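Local coordinates for protein iron superoxide dismutase (Trypanosoma cruzi, PDB 2GPC) that probably catalyses the dismutation of superoxide to oxygen and hydrogen peroxide at a single iron ion in each subunit of a dimer, at residues A[99-104]-A[134-139]; A[128-133]-A[151-156]; A[110-115]-A[179-184]; A[124-129]-A[139-144]. All coordinates share one frame; numbering follows the deposited sequence.

Contact 1: residues A[99-104]-A[134-139]; sequences NASFGS and GKLKVY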
loop_
_atom_site.group_PDB
_atom_site.type_symbol
_atom_site.label_atom_id
_atom_site.label_comp_id
_atom_site.label_asym_id
_atom_site.label_seq_id
_atom_site.Cartn_x
_atom_site.Cartn_y
_atom_site.Cartn_z
ATOM N N ASN A 99 18.485 -23.131 -10.884
ATOM C CA ASN A 99 19.922 -23.076 -11.159
ATOM C C ASN A 99 20.197 -22.674 -12.621
ATOM O O ASN A 99 21.087 -21.884 -12.888
ATOM C CB ASN A 99 20.579 -24.431 -10.856
ATOM C CG ASN A 99 20.612 -24.759 -9.370
ATOM O OD1 ASN A 99 20.506 -23.870 -8.515
ATOM N ND2 ASN A 99 20.730 -26.052 -9.053
ATOM N N ALA A 100 19.406 -23.207 -13.551
ATOM C CA ALA A 100 19.559 -22.920 -14.978
ATOM C C ALA A 100 19.228 -21.475 -15.349
ATOM O O ALA A 100 19.839 -20.917 -16.264
ATOM C CB ALA A 100 18.704 -23.862 -15.797
ATOM N N SER A 101 18.272 -20.872 -14.643
ATOM C CA SER A 101 17.800 -19.527 -14.953
ATOM C C SER A 101 18.540 -18.446 -14.183
ATOM O O SER A 101 18.722 -17.342 -14.700
ATOM C CB SER A 101 16.299 -19.403 -14.663
ATOM O OG SER A 101 15.526 -20.051 -15.656
ATOM N N PHE A 102 18.957 -18.755 -12.958
ATOM C CA PHE A 102 19.548 -17.762 -12.045
ATOM C C PHE A 102 21.016 -18.018 -11.689
ATOM O O PHE A 102 21.665 -17.149 -11.100
ATOM C CB PHE A 102 18.739 -17.681 -10.745
ATOM C CG PHE A 102 17.316 -17.228 -10.941
ATOM C CD1 PHE A 102 17.024 -15.898 -11.174
ATOM C CD2 PHE A 102 16.270 -18.132 -10.887
ATOM C CE1 PHE A 102 15.707 -15.479 -11.357
ATOM C CE2 PHE A 102 14.961 -17.720 -11.069
ATOM C CZ PHE A 102 14.683 -16.391 -11.313
ATOM N N GLY A 103 21.526 -19.198 -12.045
ATOM C CA GLY A 103 22.883 -19.611 -11.734
ATOM C C GLY A 103 22.915 -20.486 -10.493
ATOM O O GLY A 103 23.469 -21.589 -10.508
ATOM N N SER A 104 22.309 -19.993 -9.415
ATOM C CA SER A 104 22.179 -20.750 -8.175
ATOM C C SER A 104 20.932 -20.324 -7.394
ATOM O O SER A 104 20.321 -19.291 -7.676
ATOM C CB SER A 104 23.410 -20.531 -7.298
ATOM O OG SER A 104 23.474 -19.182 -6.871
ATOM N N GLY A 134 11.063 -20.700 -21.671
ATOM C CA GLY A 134 11.352 -21.692 -20.647
ATOM C C GLY A 134 12.096 -21.157 -19.429
ATOM O O GLY A 134 12.268 -21.886 -18.455
ATOM N N LYS A 135 12.516 -19.892 -19.456
ATOM C CA LYS A 135 13.383 -19.342 -18.402
ATOM C C LYS A 135 12.541 -18.868 -17.215
ATOM O O LYS A 135 11.458 -18.299 -17.392
ATOM C CB LYS A 135 14.240 -18.179 -18.936
ATOM C CG LYS A 135 15.760 -18.376 -18.805
ATOM C CD LYS A 135 16.288 -19.379 -19.818
ATOM C CE LYS A 135 17.797 -19.247 -20.051
ATOM N NZ LYS A 135 18.567 -20.149 -19.153
ATOM N N LEU A 136 13.031 -19.125 -16.008
ATOM C CA LEU A 136 12.424 -18.594 -14.793
ATOM C C LEU A 136 12.838 -17.133 -14.613
ATOM O O LEU A 136 13.949 -16.749 -14.990
ATOM C CB LEU A 136 12.814 -19.432 -13.577
ATOM C CG LEU A 136 11.877 -20.601 -13.242
ATOM C CD1 LEU A 136 11.408 -21.355 -14.477
ATOM C CD2 LEU A 136 12.530 -21.546 -12.256
ATOM N N LYS A 137 11.930 -16.325 -14.062
ATOM C CA LYS A 137 12.181 -14.907 -13.819
ATOM C C LYS A 137 11.527 -14.437 -12.514
ATOM O O LYS A 137 10.461 -14.920 -12.135
ATOM C CB LYS A 137 11.625 -14.060 -14.967
ATOM C CG LYS A 137 12.337 -14.247 -16.297
ATOM C CD LYS A 137 11.622 -13.453 -17.377
ATOM C CE LYS A 137 12.267 -13.629 -18.742
ATOM N NZ LYS A 137 11.459 -12.901 -19.756
ATOM N N VAL A 138 12.185 -13.499 -11.841
ATOM C CA VAL A 138 11.600 -12.785 -10.720
ATOM C C VAL A 138 10.878 -11.600 -11.333
ATOM O O VAL A 138 11.400 -10.934 -12.238
ATOM C CB VAL A 138 12.659 -12.310 -9.708
ATOM C CG1 VAL A 138 12.074 -11.264 -8.737
ATOM C CG2 VAL A 138 13.224 -13.479 -8.949
ATOM N N TYR A 139 9.691 -11.336 -10.814
ATOM C CA TYR A 139 8.728 -10.435 -11.425
ATOM C C TYR A 139 7.917 -9.808 -10.294
ATOM O O TYR A 139 7.616 -10.474 -9.329
ATOM C CB TYR A 139 7.833 -11.275 -12.331
ATOM C CG TYR A 139 6.752 -10.533 -13.071
ATOM C CD1 TYR A 139 7.068 -9.564 -14.019
ATOM C CD2 TYR A 139 5.413 -10.820 -12.841
ATOM C CE1 TYR A 139 6.079 -8.897 -14.709
ATOM C CE2 TYR A 139 4.422 -10.158 -13.528
ATOM C CZ TYR A 139 4.765 -9.202 -14.459
ATOM O OH TYR A 139 3.780 -8.544 -15.143
#
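Ser-101 and Phe-102, in the last turn of helix 92-102, pack against Leu-136 in the edge strand 135-142, and here the contact is tight. A helix-end hydroxyl takes up one backbone N-H of the edge strand: Leu-136 N donates to Ser-101 OG at 2.7 Å, with an N-H...O angle of 156°. The Ser-101 hydroxyl lies anti to its carbonyl carbon (chi1 -75°), on the strand side of the helix. Beside it the Phe-102 ring crosses Leu-136 at about a right angle, CE2 to CB 3.7 Å, and its rim reaches Val-138 N in the ring plane, while CE1 meets Val-138 CG2 at 4.0 Å. The solvent side is looser. There Lys-135, bent at chi2 and chi4, curls back to give Ala-100 O a weak hydrogen bond from NZ, at 3.2 Å. Farther in, helix 105-118 packs on Phe-102 through Phe-108 and on Val-138 through Phe-112, and Leu-136 leans on Leu-156 of strand 153-160.

Contact 2: residues A[128-133]-A[151-156]; sequences VKDTNS and PNLKPL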
loop_
_atom_site.group_PDB
_atom_site.type_symbol
_atom_site.label_atom_id
_atom_site.label_comp_id
_atom_site.label_asym_id
_atom_site.label_seq_id
_atom_site.Cartn_x
_atom_site.Cartn_y
_atom_site.Cartn_z
ATOM N N VAL A 128 8.081 -16.575 -11.678
ATOM C CA VAL A 128 7.294 -17.050 -12.812
ATOM C C VAL A 128 8.182 -17.844 -13.765
ATOM O O VAL A 128 9.402 -17.719 -13.738
ATOM C CB VAL A 128 6.625 -15.877 -13.609
ATOM C CG1 VAL A 128 5.650 -15.083 -12.726
ATOM C CG2 VAL A 128 7.661 -14.962 -14.234
ATOM N N LYS A 129 7.558 -18.656 -14.602
ATOM C CA LYS A 129 8.224 -19.282 -15.728
ATOM C C LYS A 129 7.690 -18.598 -16.974
ATOM O O LYS A 129 6.482 -18.589 -17.203
ATOM C CB LYS A 129 7.914 -20.782 -15.758
ATOM C CG LYS A 129 8.501 -21.544 -16.953
ATOM C CD LYS A 129 8.395 -23.050 -16.690
ATOM C CE LYS A 129 9.286 -23.895 -17.557
ATOM N NZ LYS A 129 9.111 -25.349 -17.185
ATOM N N ASP A 130 8.585 -17.983 -17.745
ATOM C CA ASP A 130 8.225 -17.375 -19.024
ATOM C C ASP A 130 8.199 -18.461 -20.092
ATOM O O ASP A 130 9.252 -18.923 -20.535
ATOM C CB ASP A 130 9.231 -16.281 -19.390
ATOM C CG ASP A 130 8.805 -15.467 -20.593
ATOM O OD1 ASP A 130 7.908 -15.898 -21.357
ATOM O OD2 ASP A 130 9.341 -14.378 -20.857
ATOM N N THR A 131 6.999 -18.887 -20.488
ATOM C CA THR A 131 6.855 -19.978 -21.459
ATOM C C THR A 131 7.227 -19.581 -22.886
ATOM O O THR A 131 7.292 -20.437 -23.745
ATOM C CB THR A 131 5.435 -20.585 -21.426
ATOM O OG1 THR A 131 4.446 -19.568 -21.650
ATOM C CG2 THR A 131 5.118 -21.139 -20.055
ATOM N N ASN A 132 7.484 -18.299 -23.144
ATOM C CA ASN A 132 8.112 -17.906 -24.407
ATOM C C ASN A 132 9.518 -18.486 -24.588
ATOM O O ASN A 132 9.929 -18.739 -25.722
ATOM C CB ASN A 132 8.180 -16.382 -24.550
ATOM C CG ASN A 132 6.806 -15.740 -24.629
ATOM O OD1 ASN A 132 5.799 -16.426 -24.787
ATOM N ND2 ASN A 132 6.763 -14.418 -24.521
ATOM N N SER A 133 10.240 -18.676 -23.481
ATOM C CA SER A 133 11.638 -19.144 -23.497
ATOM C C SER A 133 11.932 -20.390 -22.631
ATOM O O SER A 133 12.938 -21.066 -22.849
ATOM C CB SER A 133 12.546 -18.011 -23.031
ATOM O OG SER A 133 12.364 -17.747 -21.643
ATOM N N PRO A 151 -0.031 -13.628 -20.432
ATOM C CA PRO A 151 -0.316 -15.075 -20.445
ATOM C C PRO A 151 0.884 -16.014 -20.632
ATOM O O PRO A 151 0.746 -17.202 -20.365
ATOM C CB PRO A 151 -1.287 -15.230 -21.627
ATOM C CG PRO A 151 -1.826 -13.920 -21.858
ATOM C CD PRO A 151 -0.746 -12.937 -21.515
ATOM N N ASN A 152 2.003 -15.493 -21.126
ATOM C CA ASN A 152 3.266 -16.238 -21.169
ATOM C C ASN A 152 3.912 -16.498 -19.793
ATOM O O ASN A 152 4.749 -17.391 -19.665
ATOM C CB ASN A 152 4.283 -15.505 -22.053
ATOM C CG ASN A 152 4.519 -14.075 -21.601
ATOM O OD1 ASN A 152 3.576 -13.284 -21.523
ATOM N ND2 ASN A 152 5.776 -13.736 -21.297
ATOM N N LEU A 153 3.536 -15.727 -18.773
ATOM C CA LEU A 153 4.199 -15.791 -17.466
ATOM C C LEU A 153 3.453 -16.685 -16.484
ATOM O O LEU A 153 2.606 -16.195 -15.716
ATOM C CB LEU A 153 4.329 -14.387 -16.869
ATOM C CG LEU A 153 5.075 -13.325 -17.662
ATOM C CD1 LEU A 153 5.134 -12.041 -16.847
ATOM C CD2 LEU A 153 6.477 -13.779 -18.059
ATOM N N LYS A 154 3.769 -17.981 -16.490
ATOM C CA LYS A 154 3.151 -18.937 -15.574
ATOM C C LYS A 154 3.593 -18.695 -14.121
ATOM O O LYS A 154 4.784 -18.738 -13.811
ATOM C CB LYS A 154 3.483 -20.375 -15.980
ATOM C CG LYS A 154 2.764 -21.443 -15.158
ATOM C CD LYS A 154 2.289 -22.622 -16.013
ATOM C CE LYS A 154 3.447 -23.333 -16.716
ATOM N NZ LYS A 154 3.210 -24.820 -16.812
ATOM N N PRO A 155 2.647 -18.433 -13.229
ATOM C CA PRO A 155 2.998 -18.157 -11.835
ATOM C C PRO A 155 3.456 -19.414 -11.093
ATOM O O PRO A 155 2.842 -20.470 -11.211
ATOM C CB PRO A 155 1.711 -17.574 -11.247
ATOM C CG PRO A 155 0.619 -18.029 -12.120
ATOM C CD PRO A 155 1.197 -18.336 -13.470
ATOM N N LEU A 156 4.552 -19.286 -10.353
ATOM C CA LEU A 156 5.091 -20.384 -9.553
ATOM C C LEU A 156 5.018 -20.133 -8.044
ATOM O O LEU A 156 4.806 -21.067 -7.270
ATOM C CB LEU A 156 6.543 -20.649 -9.941
ATOM C CG LEU A 156 6.832 -20.967 -11.414
ATOM C CD1 LEU A 156 8.303 -21.336 -11.559
ATOM C CD2 LEU A 156 5.952 -22.057 -11.962
#
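The carboxylate of Asp-130 and the amide of Asn-152 meet with their planes 60° apart. Asn-152 ND2 comes from above one face of the carboxylate and donates to OD1 at 3.0 Å, almost straight (173°) and within its own amide plane. From the opposite face Asn-132 N reaches the same oxygen, closing an Asx turn, so OD1 is gripped from both sides. The amides of Asn-132 and Asn-152 lie nearly parallel, 12° apart, with Asn-132 OD1 3.3 Å from Asn-152 CB. Two donors of one residue share the backbone oxygen of Asn-152: Thr-131 N at 2.8 Å and Thr-131 OG1 at 3.0 Å. Backbone and side-chain bonds together thus carry the strand pairing one residue beyond the last bridge, Asp-130 with Leu-153. The ladder itself is antiparallel, with Lys-129 and Lys-154 as its hydrogen-bonded pair, each N to the other's O at 2.9 Å. Val-128 CG2 and Leu-153 CD2 touch on the face that also carries Asp-130. Its other carboxylate oxygen, OD2, forms a salt bridge with Lys-137 of strand 135-142, while Leu-156 packs on helix 187-193 through Val-190.

Contact 3: residues A[110-115]-A[179-184]; sequences EEFTNV and QTFWNV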
loop_
_atom_site.group_PDB
_atom_site.type_symbol
_atom_site.label_atom_id
_atom_site.label_comp_id
_atom_site.label_asym_id
_atom_site.label_seq_id
_atom_site.Cartn_x
_atom_site.Cartn_y
_atom_site.Cartn_z
ATOM N N GLU A 110 18.537 -13.854 -3.573
ATOM C CA GLU A 110 18.926 -12.457 -3.473
ATOM C C GLU A 110 18.049 -11.574 -4.374
ATOM O O GLU A 110 17.614 -10.506 -3.952
ATOM C CB GLU A 110 20.416 -12.261 -3.805
ATOM C CG GLU A 110 20.880 -10.801 -3.837
ATOM C CD GLU A 110 21.086 -10.189 -2.450
ATOM O OE1 GLU A 110 20.738 -10.835 -1.430
ATOM O OE2 GLU A 110 21.610 -9.049 -2.374
ATOM N N GLU A 111 17.793 -12.009 -5.605
ATOM C CA GLU A 111 17.013 -11.204 -6.541
ATOM C C GLU A 111 15.550 -11.078 -6.083
ATOM O O GLU A 111 14.995 -9.990 -6.099
ATOM C CB GLU A 111 17.107 -11.780 -7.953
ATOM C CG GLU A 111 16.394 -10.959 -9.018
ATOM C CD GLU A 111 16.585 -11.506 -10.423
ATOM O OE1 GLU A 111 17.455 -12.384 -10.630
ATOM O OE2 GLU A 111 15.868 -11.040 -11.333
ATOM N N PHE A 112 14.947 -12.180 -5.650
ATOM C CA PHE A 112 13.562 -12.163 -5.178
ATOM C C PHE A 112 13.427 -11.320 -3.909
ATOM O O PHE A 112 12.526 -10.487 -3.820
ATOM C CB PHE A 112 13.055 -13.602 -4.961
ATOM C CG PHE A 112 11.602 -13.695 -4.568
ATOM C CD1 PHE A 112 11.199 -13.417 -3.270
ATOM C CD2 PHE A 112 10.636 -14.085 -5.496
ATOM C CE1 PHE A 112 9.848 -13.516 -2.897
ATOM C CE2 PHE A 112 9.290 -14.181 -5.131
ATOM C CZ PHE A 112 8.900 -13.908 -3.824
ATOM N N THR A 113 14.336 -11.519 -2.954
ATOM C CA THR A 113 14.376 -10.740 -1.708
ATOM C C THR A 113 14.424 -9.247 -1.977
ATOM O O THR A 113 13.618 -8.498 -1.453
ATOM C CB THR A 113 15.603 -11.121 -0.862
ATOM O OG1 THR A 113 15.525 -12.496 -0.471
ATOM C CG2 THR A 113 15.649 -10.349 0.462
ATOM N N ASN A 114 15.359 -8.820 -2.806
ATOM C CA ASN A 114 15.521 -7.394 -3.068
ATOM C C ASN A 114 14.307 -6.778 -3.771
ATOM O O ASN A 114 13.912 -5.656 -3.453
ATOM C CB ASN A 114 16.824 -7.141 -3.821
ATOM C CG ASN A 114 18.053 -7.431 -2.955
ATOM O OD1 ASN A 114 17.970 -7.455 -1.715
ATOM N ND2 ASN A 114 19.193 -7.647 -3.598
ATOM N N VAL A 115 13.702 -7.520 -4.691
ATOM C CA VAL A 115 12.439 -7.095 -5.304
ATOM C C VAL A 115 11.301 -7.009 -4.257
ATOM O O VAL A 115 10.581 -6.026 -4.195
ATOM C CB VAL A 115 12.034 -8.047 -6.469
ATOM C CG1 VAL A 115 10.596 -7.840 -6.888
ATOM C CG2 VAL A 115 12.954 -7.845 -7.661
ATOM N N GLN A 179 12.196 -12.611 5.299
ATOM C CA GLN A 179 13.030 -13.690 5.839
ATOM C C GLN A 179 12.143 -14.841 6.330
ATOM O O GLN A 179 12.439 -16.011 6.089
ATOM C CB GLN A 179 13.971 -13.174 6.946
ATOM C CG GLN A 179 15.183 -12.369 6.388
ATOM C CD GLN A 179 15.920 -13.089 5.235
ATOM O OE1 GLN A 179 16.501 -14.150 5.441
ATOM N NE2 GLN A 179 15.882 -12.515 4.032
ATOM N N THR A 180 11.035 -14.495 6.987
ATOM C CA THR A 180 10.051 -15.480 7.430
ATOM C C THR A 180 9.400 -16.210 6.254
ATOM O O THR A 180 9.193 -17.424 6.313
ATOM C CB THR A 180 8.984 -14.789 8.305
ATOM O OG1 THR A 180 9.497 -14.610 9.628
ATOM C CG2 THR A 180 7.739 -15.647 8.487
ATOM N N PHE A 181 9.073 -15.478 5.195
ATOM C CA PHE A 181 8.494 -16.085 3.995
ATOM C C PHE A 181 9.407 -17.197 3.507
ATOM O O PHE A 181 8.935 -18.282 3.156
ATOM C CB PHE A 181 8.263 -15.029 2.894
ATOM C CG PHE A 181 7.711 -15.591 1.615
ATOM C CD1 PHE A 181 6.358 -15.867 1.492
ATOM C CD2 PHE A 181 8.546 -15.854 0.539
ATOM C CE1 PHE A 181 5.841 -16.392 0.307
ATOM C CE2 PHE A 181 8.039 -16.376 -0.650
ATOM C CZ PHE A 181 6.677 -16.646 -0.760
ATOM N N TRP A 182 10.715 -16.962 3.522
ATOM C CA TRP A 182 11.657 -17.981 3.052
ATOM C C TRP A 182 11.588 -19.243 3.899
ATOM O O TRP A 182 11.795 -20.344 3.384
ATOM C CB TRP A 182 13.097 -17.460 2.988
ATOM C CG TRP A 182 13.336 -16.471 1.887
ATOM C CD1 TRP A 182 13.738 -15.181 2.031
ATOM C CD2 TRP A 182 13.195 -16.693 0.477
ATOM N NE1 TRP A 182 13.855 -14.584 0.801
ATOM C CE2 TRP A 182 13.526 -15.490 -0.171
ATOM C CE3 TRP A 182 12.819 -17.796 -0.308
ATOM C CZ2 TRP A 182 13.489 -15.349 -1.554
ATOM C CZ3 TRP A 182 12.784 -17.658 -1.679
ATOM C CH2 TRP A 182 13.116 -16.438 -2.291
ATOM N N ASN A 183 11.287 -19.093 5.181
ATOM C CA ASN A 183 11.167 -20.237 6.080
ATOM C C ASN A 183 9.898 -21.048 5.861
ATOM O O ASN A 183 9.777 -22.133 6.415
ATOM C CB ASN A 183 11.226 -19.791 7.551
ATOM C CG ASN A 183 12.604 -19.340 7.976
ATOM O OD1 ASN A 183 12.753 -18.625 8.976
ATOM N ND2 ASN A 183 13.622 -19.760 7.240
ATOM N N VAL A 184 8.951 -20.525 5.077
ATOM C CA VAL A 184 7.697 -21.233 4.817
ATOM C C VAL A 184 7.364 -21.470 3.334
ATOM O O VAL A 184 6.275 -21.947 3.029
ATOM C CB VAL A 184 6.490 -20.536 5.515
ATOM C CG1 VAL A 184 6.656 -20.566 7.023
ATOM C CG2 VAL A 184 6.288 -19.116 5.011
HETATM O O HOH W 1 17.710 -13.041 1.754
#
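Phe-112 and Trp-182 set their rings obliquely, planes 66° apart and centroids 5.2 Å from each other. The touching atoms are CD1 of the phenylalanine and CZ2 of the indole benzene ring, at 3.5 Å. Phe-112 CG lies anti to its backbone N (chi1 -176°), which starts the side chain toward the partner helix. The far end of that ring, CE1 and CZ, comes up to Phe-181 CE2, each at 4.1 Å, and the two phenylalanine side chains cross at about a right angle. These rings span two helix segments whose axes stay 11.4 Å apart at closest approach, with 134° between their directions.

A polar link flanks the aromatic part. Trp-182 NE1 donates to Thr-113 OG1 at 3.0 Å, a bent bond with the oxygen tilted somewhat from the ring plane. The hydroxyl also bonds to Lys-109 O, one turn earlier in its own helix. A water donates to Thr-113 OG1 and accepts from Gln-179 NE2, whose chain bends at chi2 to bring the amide back toward the partner helix. Lys-109 also makes a cation-pi contact with Trp-182. On the sheet side, Phe-112 and Phe-181 both rest on Cys-159 of strand 153-160, and Phe-112 reaches strand 135-142 as well.

Contact 4: residues A[124-129]-A[139-144]; sequences WAWLVK and YQTHDA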
loop_
_atom_site.group_PDB
_atom_site.type_symbol
_atom_site.label_atom_id
_atom_site.label_comp_id
_atom_site.label_asym_id
_atom_site.label_seq_id
_atom_site.Cartn_x
_atom_site.Cartn_y
_atom_site.Cartn_z
ATOM N N TRP A 124 3.214 -7.243 -4.948
ATOM C CA TRP A 124 3.364 -8.705 -4.964
ATOM C C TRP A 124 4.701 -9.033 -5.625
ATOM O O TRP A 124 5.027 -8.490 -6.683
ATOM C CB TRP A 124 2.256 -9.354 -5.802
ATOM C CG TRP A 124 0.868 -9.157 -5.305
ATOM C CD1 TRP A 124 0.012 -8.158 -5.631
ATOM C CD2 TRP A 124 0.173 -9.996 -4.377
ATOM N NE1 TRP A 124 -1.175 -8.313 -4.958
ATOM C CE2 TRP A 124 -1.101 -9.436 -4.180
ATOM C CE3 TRP A 124 0.501 -11.176 -3.696
ATOM C CZ2 TRP A 124 -2.053 -10.006 -3.330
ATOM C CZ3 TRP A 124 -0.440 -11.741 -2.855
ATOM C CH2 TRP A 124 -1.705 -11.150 -2.677
ATOM N N ALA A 125 5.475 -9.907 -5.000
ATOM C CA ALA A 125 6.712 -10.391 -5.578
ATOM C C ALA A 125 6.423 -11.797 -6.103
ATOM O O ALA A 125 5.797 -12.581 -5.405
ATOM C CB ALA A 125 7.812 -10.415 -4.533
ATOM N N TRP A 126 6.854 -12.083 -7.331
ATOM C CA TRP A 126 6.603 -13.373 -7.991
ATOM C C TRP A 126 7.869 -14.062 -8.481
ATOM O O TRP A 126 8.852 -13.408 -8.862
ATOM C CB TRP A 126 5.692 -13.207 -9.224
ATOM C CG TRP A 126 4.346 -12.621 -8.948
ATOM C CD1 TRP A 126 4.043 -11.298 -8.844
ATOM C CD2 TRP A 126 3.114 -13.329 -8.752
ATOM N NE1 TRP A 126 2.707 -11.140 -8.580
ATOM C CE2 TRP A 126 2.112 -12.371 -8.531
ATOM C CE3 TRP A 126 2.752 -14.683 -8.746
ATOM C CZ2 TRP A 126 0.781 -12.714 -8.287
ATOM C CZ3 TRP A 126 1.420 -15.020 -8.516
ATOM C CH2 TRP A 126 0.461 -14.042 -8.283
ATOM N N LEU A 127 7.827 -15.397 -8.468
ATOM C CA LEU A 127 8.636 -16.227 -9.340
ATOM C C LEU A 127 7.684 -16.723 -10.418
ATOM O O LEU A 127 6.602 -17.223 -10.106
ATOM C CB LEU A 127 9.223 -17.424 -8.584
ATOM C CG LEU A 127 10.044 -18.425 -9.409
ATOM C CD1 LEU A 127 11.277 -17.751 -10.022
ATOM C CD2 LEU A 127 10.441 -19.623 -8.557
ATOM N N VAL A 128 8.081 -16.575 -11.678
ATOM C CA VAL A 128 7.294 -17.050 -12.812
ATOM C C VAL A 128 8.182 -17.844 -13.765
ATOM O O VAL A 128 9.402 -17.719 -13.738
ATOM C CB VAL A 128 6.625 -15.877 -13.609
ATOM C CG1 VAL A 128 5.650 -15.083 -12.726
ATOM C CG2 VAL A 128 7.661 -14.962 -14.234
ATOM N N LYS A 129 7.558 -18.656 -14.602
ATOM C CA LYS A 129 8.224 -19.282 -15.728
ATOM C C LYS A 129 7.690 -18.598 -16.974
ATOM O O LYS A 129 6.482 -18.589 -17.203
ATOM C CB LYS A 129 7.914 -20.782 -15.758
ATOM C CG LYS A 129 8.501 -21.544 -16.953
ATOM C CD LYS A 129 8.395 -23.050 -16.690
ATOM C CE LYS A 129 9.286 -23.895 -17.557
ATOM N NZ LYS A 129 9.111 -25.349 -17.185
ATOM N N TYR A 139 9.691 -11.336 -10.814
ATOM C CA TYR A 139 8.728 -10.435 -11.425
ATOM C C TYR A 139 7.917 -9.808 -10.294
ATOM O O TYR A 139 7.616 -10.474 -9.329
ATOM C CB TYR A 139 7.833 -11.275 -12.331
ATOM C CG TYR A 139 6.752 -10.533 -13.071
ATOM C CD1 TYR A 139 7.068 -9.564 -14.019
ATOM C CD2 TYR A 139 5.413 -10.820 -12.841
ATOM C CE1 TYR A 139 6.079 -8.897 -14.709
ATOM C CE2 TYR A 139 4.422 -10.158 -13.528
ATOM C CZ TYR A 139 4.765 -9.202 -14.459
ATOM O OH TYR A 139 3.780 -8.544 -15.143
ATOM N N GLN A 140 7.596 -8.526 -10.386
ATOM C CA GLN A 140 6.742 -7.891 -9.384
ATOM C C GLN A 140 5.502 -7.306 -10.039
ATOM O O GLN A 140 5.530 -6.893 -11.204
ATOM C CB GLN A 140 7.504 -6.803 -8.635
ATOM C CG GLN A 140 7.940 -5.623 -9.488
ATOM C CD GLN A 140 9.103 -4.889 -8.870
ATOM O OE1 GLN A 140 9.008 -4.403 -7.740
ATOM N NE2 GLN A 140 10.222 -4.842 -9.586
ATOM N N THR A 141 4.403 -7.304 -9.300
ATOM C CA THR A 141 3.220 -6.574 -9.732
ATOM C C THR A 141 2.865 -5.532 -8.690
ATOM O O THR A 141 3.219 -5.657 -7.514
ATOM C CB THR A 141 2.042 -7.518 -10.032
ATOM O OG1 THR A 141 1.676 -8.277 -8.865
ATOM C CG2 THR A 141 2.430 -8.550 -11.071
ATOM N N HIS A 142 2.197 -4.481 -9.145
ATOM C CA HIS A 142 1.832 -3.377 -8.290
ATOM C C HIS A 142 0.334 -3.461 -8.029
ATOM O O HIS A 142 -0.443 -3.808 -8.921
ATOM C CB HIS A 142 2.194 -2.056 -8.978
ATOM C CG HIS A 142 2.216 -0.877 -8.062
ATOM N ND1 HIS A 142 3.000 -0.829 -6.928
ATOM C CD2 HIS A 142 1.558 0.310 -8.117
ATOM C CE1 HIS A 142 2.829 0.336 -6.329
ATOM N NE2 HIS A 142 1.967 1.047 -7.034
ATOM N N ASP A 143 -0.049 -3.144 -6.800
ATOM C CA ASP A 143 -1.442 -3.166 -6.361
ATOM C C ASP A 143 -2.054 -4.554 -6.541
ATOM O O ASP A 143 -1.638 -5.482 -5.848
ATOM C CB ASP A 143 -2.230 -2.052 -7.042
ATOM C CG ASP A 143 -1.669 -0.689 -6.728
ATOM O OD1 ASP A 143 -1.234 -0.472 -5.572
ATOM O OD2 ASP A 143 -1.619 0.231 -7.560
ATOM N N ALA A 144 -3.026 -4.699 -7.443
ATOM C CA ALA A 144 -3.678 -5.986 -7.699
ATOM C C ALA A 144 -3.152 -6.651 -8.963
ATOM O O ALA A 144 -3.677 -7.670 -9.385
ATOM C CB ALA A 144 -5.195 -5.809 -7.787
#
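Trp-124 pairs with Thr-141, and Trp-126 with Tyr-139, through two-way backbone hydrogen bonds. The shortest is Trp-126 N to Tyr-139 O at 2.7 Å, with the donor nearly along the C=O axis (175°). Between these pairs Ala-125 faces Gln-140 as a non-hydrogen-bonded pair, where Gln-140 CA makes a CA-H...O contact with Trp-124 O at 3.3 Å.

One side-chain hydrogen bond crosses between the strands: Trp-126 NE1 donates to Thr-141 OG1 at 3.1 Å, the oxygen lying close to the indole plane. That hydroxyl sits between the backbone N and the carbonyl carbon (chi1 60°), 3.3 Å from Trp-124 CB, and it also bonds to Gly-145 O.

Strands 123-130 and 135-142 form a beta hairpin in the three-stranded antiparallel sheet of the C-terminal domain of iron and manganese superoxide dismutases, an example of a sheet that sends a side chain to a metal site. The Trp-124 side chain comes within about 4 Å of the iron ion and meets the ring of the iron ligand His-75 edge-to-face, while its NE1 donates to Gln-71.

Apolar packing is lighter: Tyr-139 CB rests on Trp-126 CB and on Val-128 CG2, both at 4.2 Å. Past the strand end, Asp-143 OD2 bonds to His-142 NE2 of the second subunit, and the reciprocal bond links the dimer.

In the fold
Contacts 3 and 4 are buried, contact 2 partly so, and contact 1 lies at the surface. Contacts 2 and 4 build the sheet from both flanks of strand 123-130 and rely on backbone ladders, whereas contacts 1 and 3 attach helices: the first by a helix end against an edge strand, the second by aromatic rings between two helices. Polar side chains dominate toward the outer end of contact 2, while one tryptophan, Trp-124, approaches the iron in contact 4. Direct touches tie them together: Tyr-139, shared by contacts 1 and 4, packs on Leu-153 of contact 2, and Phe-112 of contact 3 packs on the Trp-126 backbone of contact 4. Contacts 2 and 3 do not touch.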